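Local coordinates for uncharacterized protein (Borrelia turicatae, PDB 5VJ4), which is of unknown function but is a putative surface protein of a relapsing fever spirochete, differentially regulated between tick and mammal and possibly lipid-binding, at residues F210-A213 / V214-A218; V148-K151 / I152-T156. All coordinates share one frame; numbering follows the deposited sequence.

Contact 1: F210-A213 / V214-A218; sequences FAQA and VVYYA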
ATOM      1  N   PHE A 210      -3.745 -21.415   7.622  1.00 51.12           N
ATOM      2  CA  PHE A 210      -2.530 -20.922   8.249  1.00 45.59           C
ATOM      3  C   PHE A 210      -1.325 -21.700   7.718  1.00 49.37           C
ATOM      4  O   PHE A 210      -0.321 -21.112   7.313  1.00 49.55           O
ATOM      5  CB  PHE A 210      -2.580 -20.970   9.783  1.00 36.27           C
ATOM      6  CG  PHE A 210      -1.262 -20.665  10.405  1.00 37.28           C
ATOM      7  CD1 PHE A 210      -0.260 -21.647  10.479  1.00 33.84           C
ATOM      8  CD2 PHE A 210      -0.978 -19.371  10.881  1.00 38.91           C
ATOM      9  CE1 PHE A 210       0.991 -21.343  11.023  1.00 49.75           C
ATOM     10  CE2 PHE A 210       0.287 -19.060  11.429  1.00 43.63           C
ATOM     11  CZ  PHE A 210       1.273 -20.050  11.501  1.00 47.42           C
ATOM     12  N   ALA A 211      -1.422 -23.023   7.715  1.00 54.91           N
ATOM     13  CA  ALA A 211      -0.281 -23.835   7.266  1.00 59.12           C
ATOM     14  C   ALA A 211      -0.035 -23.696   5.778  1.00 52.65           C
ATOM     15  O   ALA A 211       1.102 -23.748   5.341  1.00 62.13           O
ATOM     16  CB  ALA A 211      -0.472 -25.290   7.636  1.00 54.61           C
ATOM     17  N   GLN A 212      -1.113 -23.501   5.021  1.00 60.17           N
ATOM     18  CA  GLN A 212      -1.075 -23.368   3.560  1.00 51.97           C
ATOM     19  C   GLN A 212      -0.363 -22.095   3.176  1.00 61.94           C
ATOM     20  O   GLN A 212       0.473 -22.116   2.275  1.00 69.64           O
ATOM     21  CB  GLN A 212      -2.511 -23.307   3.031  1.00 58.29           C
ATOM     22  CG  GLN A 212      -2.721 -23.560   1.558  1.00 67.40           C
ATOM     23  CD  GLN A 212      -4.194 -23.480   1.194  1.00 82.43           C
ATOM     24  OE1 GLN A 212      -4.783 -22.381   1.122  1.00 92.73           O
ATOM     25  NE2 GLN A 212      -4.808 -24.650   0.963  1.00 78.54           N
ATOM     26  N   ALA A 213      -0.690 -21.019   3.904  1.00 46.16           N
ATOM     27  CA  ALA A 213      -0.285 -19.671   3.583  1.00 48.53           C
ATOM     28  C   ALA A 213       1.081 -19.292   4.098  1.00 54.97           C
ATOM     29  O   ALA A 213       1.795 -18.478   3.497  1.00 56.82           O
ATOM     30  CB  ALA A 213      -1.316 -18.688   4.102  1.00 43.02           C
ATOM     31  N   VAL A 214       1.445 -19.867   5.226  1.00 52.67           N
ATOM     32  CA  VAL A 214       2.672 -19.467   5.873  1.00 53.76           C
ATOM     33  C   VAL A 214       3.904 -19.982   5.106  1.00 56.87           C
ATOM     34  O   VAL A 214       4.961 -19.370   5.152  1.00 56.54           O
ATOM     35  CB  VAL A 214       2.635 -19.870   7.365  1.00 61.60           C
ATOM     36  CG1 VAL A 214       3.066 -21.318   7.595  1.00 72.10           C
ATOM     37  CG2 VAL A 214       3.460 -18.921   8.179  1.00 62.87           C
ATOM     38  N   VAL A 215       3.771 -21.094   4.391  1.00 60.38           N
ATOM     39  CA  VAL A 215       4.924 -21.625   3.661  1.00 68.51           C
ATOM     40  C   VAL A 215       5.179 -20.909   2.337  1.00 64.85           C
ATOM     41  O   VAL A 215       6.231 -21.100   1.747  1.00 70.47           O
ATOM     42  CB  VAL A 215       4.887 -23.146   3.429  1.00 58.47           C
ATOM     43  CG1 VAL A 215       5.116 -23.905   4.741  1.00 84.71           C
ATOM     44  CG2 VAL A 215       3.610 -23.544   2.722  1.00 50.71           C
ATOM     45  N   TYR A 216       4.229 -20.093   1.884  1.00 44.96           N
ATOM     46  CA  TYR A 216       4.449 -19.224   0.747  1.00 37.32           C
ATOM     47  C   TYR A 216       5.736 -18.405   0.887  1.00 54.47           C
ATOM     48  O   TYR A 216       6.282 -17.930  -0.122  1.00 71.02           O
ATOM     49  CB  TYR A 216       3.276 -18.253   0.523  1.00 37.02           C
ATOM     50  CG  TYR A 216       1.943 -18.863   0.120  1.00 49.19           C
ATOM     51  CD1 TYR A 216       1.866 -20.078  -0.571  1.00 44.24           C
ATOM     52  CD2 TYR A 216       0.748 -18.196   0.391  1.00 51.73           C
ATOM     53  CE1 TYR A 216       0.643 -20.604  -0.962  1.00 46.96           C
ATOM     54  CE2 TYR A 216      -0.487 -18.728   0.015  1.00 49.97           C
ATOM     55  CZ  TYR A 216      -0.531 -19.931  -0.645  1.00 48.20           C
ATOM     56  OH  TYR A 216      -1.736 -20.461  -0.999  1.00 62.30           O
ATOM     57  N   TYR A 217       6.213 -18.241   2.123  1.00 47.93           N
ATOM     58  CA  TYR A 217       7.285 -17.283   2.395  1.00 49.39           C
ATOM     59  C   TYR A 217       8.663 -17.930   2.377  1.00 48.78           C
ATOM     60  O   TYR A 217       9.663 -17.236   2.249  1.00 58.29           O
ATOM     61  CB  TYR A 217       6.998 -16.459   3.684  1.00 49.12           C
ATOM     62  CG  TYR A 217       5.976 -15.352   3.428  1.00 49.27           C
ATOM     63  CD1 TYR A 217       4.613 -15.597   3.566  1.00 45.26           C
ATOM     64  CD2 TYR A 217       6.369 -14.075   2.990  1.00 47.72           C
ATOM     65  CE1 TYR A 217       3.667 -14.607   3.290  1.00 46.20           C
ATOM     66  CE2 TYR A 217       5.426 -13.079   2.696  1.00 47.73           C
ATOM     67  CZ  TYR A 217       4.074 -13.350   2.846  1.00 54.19           C
ATOM     68  OH  TYR A 217       3.123 -12.379   2.575  1.00 55.62           O
ATOM     69  N   ALA A 218       8.717 -19.257   2.492  1.00 52.45           N
ATOM     70  CA  ALA A 218       9.991 -19.970   2.496  1.00 49.85           C
ATOM     71  C   ALA A 218      10.821 -19.694   1.222  1.00 68.89           C
ATOM     72  O   ALA A 218      11.963 -19.209   1.345  1.00 63.84           O
ATOM     73  CB  ALA A 218       9.778 -21.437   2.728  1.00 48.49           C
TER
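V214 and A213 lie on helix 207-214, each meeting an aromatic residue of the same stretch. V214 N donates to F210 O over 3.0 Å, an ordinary i to i+4 helical bond. The same pair also meets through side chains: the valine lies over one face of the F210 ring, near its rim, with V214 CG1 4.0 Å from F210 CE1. F210 can receive it because its CG stands anti to the backbone N (chi1 171°).

Further along, 215-217 keep helical backbone angles but lack the regular bonds. Y216 N makes a weak bond of 3.3 Å to A213 O, three residues back. The Y216 ring lies over A213 CA, a CH-pi contact 4.0 Å from the centroid, and Q212 O sits above the same face, toward the rim. Alongside, Q212 and Y216 point the same way, amide and ring planes 27° apart; R209 binds Q212 OE1 and, weakly, Y216 OH, while R286 forms a cation-pi pair with Y216.

One ordinary and one weak backbone bond therefore span the stretch, and the ring faces of F210 and Y216 make up most of its side-chain packing.

Contact 2: V148-K151 / I152-T156; sequences VIEK and IIKPT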
ATOM      1  N   VAL A 148      -2.380 -28.413  16.616  1.00 62.70           N
ATOM      2  CA  VAL A 148      -1.418 -27.351  16.860  1.00 48.04           C
ATOM      3  C   VAL A 148      -0.017 -27.722  16.372  1.00 55.84           C
ATOM      4  O   VAL A 148       0.606 -26.961  15.622  1.00 51.77           O
ATOM      5  CB  VAL A 148      -1.415 -26.956  18.329  1.00 44.32           C
ATOM      6  CG1 VAL A 148      -0.210 -26.079  18.669  1.00 43.65           C
ATOM      7  CG2 VAL A 148      -2.709 -26.219  18.612  1.00 56.40           C
ATOM      8  N   ILE A 149       0.460 -28.898  16.757  1.00 60.40           N
ATOM      9  CA  ILE A 149       1.804 -29.310  16.370  1.00 64.14           C
ATOM     10  C   ILE A 149       1.926 -29.436  14.849  1.00 71.84           C
ATOM     11  O   ILE A 149       2.928 -29.013  14.261  1.00 67.01           O
ATOM     12  CB  ILE A 149       2.218 -30.661  17.018  1.00 67.78           C
ATOM     13  CG1 ILE A 149       2.336 -30.557  18.554  1.00 55.73           C
ATOM     14  CG2 ILE A 149       3.521 -31.175  16.396  1.00 50.76           C
ATOM     15  CD1 ILE A 149       3.697 -30.074  19.073  1.00 81.87           C
ATOM     16  N   GLU A 150       0.912 -30.003  14.205  1.00 64.63           N
ATOM     17  CA  GLU A 150       1.077 -30.303  12.796  1.00 67.77           C
ATOM     18  C   GLU A 150       0.810 -29.121  11.867  1.00 64.52           C
ATOM     19  O   GLU A 150       1.527 -28.934  10.903  1.00 72.76           O
ATOM     20  CB  GLU A 150       0.265 -31.520  12.379  1.00 74.73           C
ATOM     21  CG  GLU A 150       1.135 -32.504  11.615  1.00 97.05           C
ATOM     22  CD  GLU A 150       0.476 -33.042  10.355  1.00127.91           C
ATOM     23  OE1 GLU A 150      -0.780 -33.053  10.275  1.00115.21           O
ATOM     24  OE2 GLU A 150       1.228 -33.446   9.438  1.00133.44           O
ATOM     25  N   LYS A 151      -0.189 -28.308  12.185  1.00 66.87           N
ATOM     26  CA  LYS A 151      -0.604 -27.199  11.331  1.00 55.50           C
ATOM     27  C   LYS A 151      -0.078 -25.852  11.748  1.00 58.28           C
ATOM     28  O   LYS A 151       0.032 -24.966  10.916  1.00 67.36           O
ATOM     29  CB  LYS A 151      -2.117 -27.133  11.264  1.00 58.87           C
ATOM     30  CG  LYS A 151      -2.740 -28.405  10.691  1.00 74.47           C
ATOM     31  CD  LYS A 151      -2.308 -28.700   9.257  1.00 69.53           C
ATOM     32  CE  LYS A 151      -3.407 -29.455   8.520  1.00100.19           C
ATOM     33  NZ  LYS A 151      -3.027 -29.837   7.133  1.00103.29           N
ATOM     34  N   ILE A 152       0.234 -25.675  13.031  1.00 56.53           N
ATOM     35  CA  ILE A 152       0.801 -24.409  13.455  1.00 44.00           C
ATOM     36  C   ILE A 152       2.301 -24.487  13.629  1.00 52.51           C
ATOM     37  O   ILE A 152       3.052 -23.725  12.994  1.00 59.68           O
ATOM     38  CB  ILE A 152       0.129 -23.846  14.708  1.00 50.53           C
ATOM     39  CG1 ILE A 152      -1.388 -23.796  14.530  1.00 50.31           C
ATOM     40  CG2 ILE A 152       0.690 -22.469  15.047  1.00 49.97           C
ATOM     41  CD1 ILE A 152      -1.830 -23.050  13.292  1.00 64.02           C
ATOM     42  N   ILE A 153       2.743 -25.426  14.449  1.00 45.95           N
ATOM     43  CA  ILE A 153       4.133 -25.385  14.886  1.00 57.42           C
ATOM     44  C   ILE A 153       5.108 -25.873  13.802  1.00 64.64           C
ATOM     45  O   ILE A 153       6.050 -25.165  13.456  1.00 66.34           O
ATOM     46  CB  ILE A 153       4.328 -26.088  16.242  1.00 56.43           C
ATOM     47  CG1 ILE A 153       3.303 -25.542  17.241  1.00 61.39           C
ATOM     48  CG2 ILE A 153       5.764 -25.916  16.703  1.00 44.65           C
ATOM     49  CD1 ILE A 153       3.688 -25.590  18.687  1.00 65.70           C
ATOM     50  N   LYS A 154       4.858 -27.054  13.246  1.00 66.17           N
ATOM     51  CA  LYS A 154       5.733 -27.613  12.201  1.00 69.02           C
ATOM     52  C   LYS A 154       5.961 -26.648  11.029  1.00 71.02           C
ATOM     53  O   LYS A 154       7.135 -26.349  10.729  1.00 74.55           O
ATOM     54  CB  LYS A 154       5.265 -28.997  11.735  1.00 78.03           C
ATOM     55  CG  LYS A 154       5.732 -30.164  12.605  1.00 94.89           C
ATOM     56  CD  LYS A 154       5.218 -31.491  12.041  1.00138.05           C
ATOM     57  CE  LYS A 154       5.736 -32.710  12.797  1.00130.79           C
ATOM     58  NZ  LYS A 154       4.947 -33.919  12.427  1.00120.30           N
ATOM     59  N   PRO A 155       4.872 -26.107  10.414  1.00 55.04           N
ATOM     60  CA  PRO A 155       5.081 -25.131   9.318  1.00 56.60           C
ATOM     61  C   PRO A 155       5.868 -23.911   9.748  1.00 62.03           C
ATOM     62  O   PRO A 155       6.806 -23.511   9.039  1.00 65.99           O
ATOM     63  CB  PRO A 155       3.668 -24.722   8.916  1.00 44.10           C
ATOM     64  CG  PRO A 155       2.829 -25.871   9.340  1.00 55.33           C
ATOM     65  CD  PRO A 155       3.435 -26.321  10.641  1.00 58.87           C
ATOM     66  N   THR A 156       5.534 -23.352  10.912  1.00 54.26           N
ATOM     67  CA  THR A 156       6.241 -22.160  11.368  1.00 49.50           C
ATOM     68  C   THR A 156       7.711 -22.456  11.578  1.00 57.67           C
ATOM     69  O   THR A 156       8.591 -21.659  11.193  1.00 51.71           O
ATOM     70  CB  THR A 156       5.606 -21.558  12.616  1.00 48.31           C
ATOM     71  OG1 THR A 156       4.256 -21.185  12.305  1.00 58.63           O
ATOM     72  CG2 THR A 156       6.332 -20.317  13.012  1.00 49.00           C
TER
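The backbone has a wider pi-type turn at 148-151: V148 O accepts from both I152 N and I153 N at 2.9 Å, and K154 N reaches back five residues to I149 O. On the buried side V148 CG1 meets I153 CG1 at 3.8 Å, the two branches crossing at a slant. V148 CG1 stands anti to its own backbone N (chi1 167°), a rotation that brings this methyl to the isoleucine.

At P155 the helix kinks: the proline nitrogen has no N-H to give to the turn before. The ring fits against the carbonyls of that turn, with P155 CD 3.2 Å from E150 O and P155 CG 3.3 Å from K151 O. This is a proline kink within a long helix, 145-171, of an all-helical fold, following directly on a pi-type turn. Helix 118-128 packs against the same region through I124 and I127, which touch I153 and I152.

Toward solvent, the extended K154 chain brings NZ to 4.1 Å from E150 CG; the carboxylate is near but not in contact, so any attraction between the charges is probably modest. Across the kink, T156 OG1 donates to I152 O at 2.9 Å, and T156 N approaches that oxygen from the opposite face of its carbonyl plane.

In the fold
Contact 2 comes first along the chain, in helix 145-171, and contact 1 follows, on helix 207-214 and the residues after it, with helix 176-201 between them in sequence. Their centres are about 11 Å apart, and the two touch directly: F210 CZ lies 3.3 Å from T156 OG1, and A211 CB packs at 3.3 Å on K151 O. The short helix therefore rests against the kinked part of the long one, with P155 also meeting A211 and V214. Contact 1 lies nearer the middle of the chain and also faces helices 176-201 and 263-301; through it helix 145-171 is joined to the inner part of this all-helical protein by plain packing.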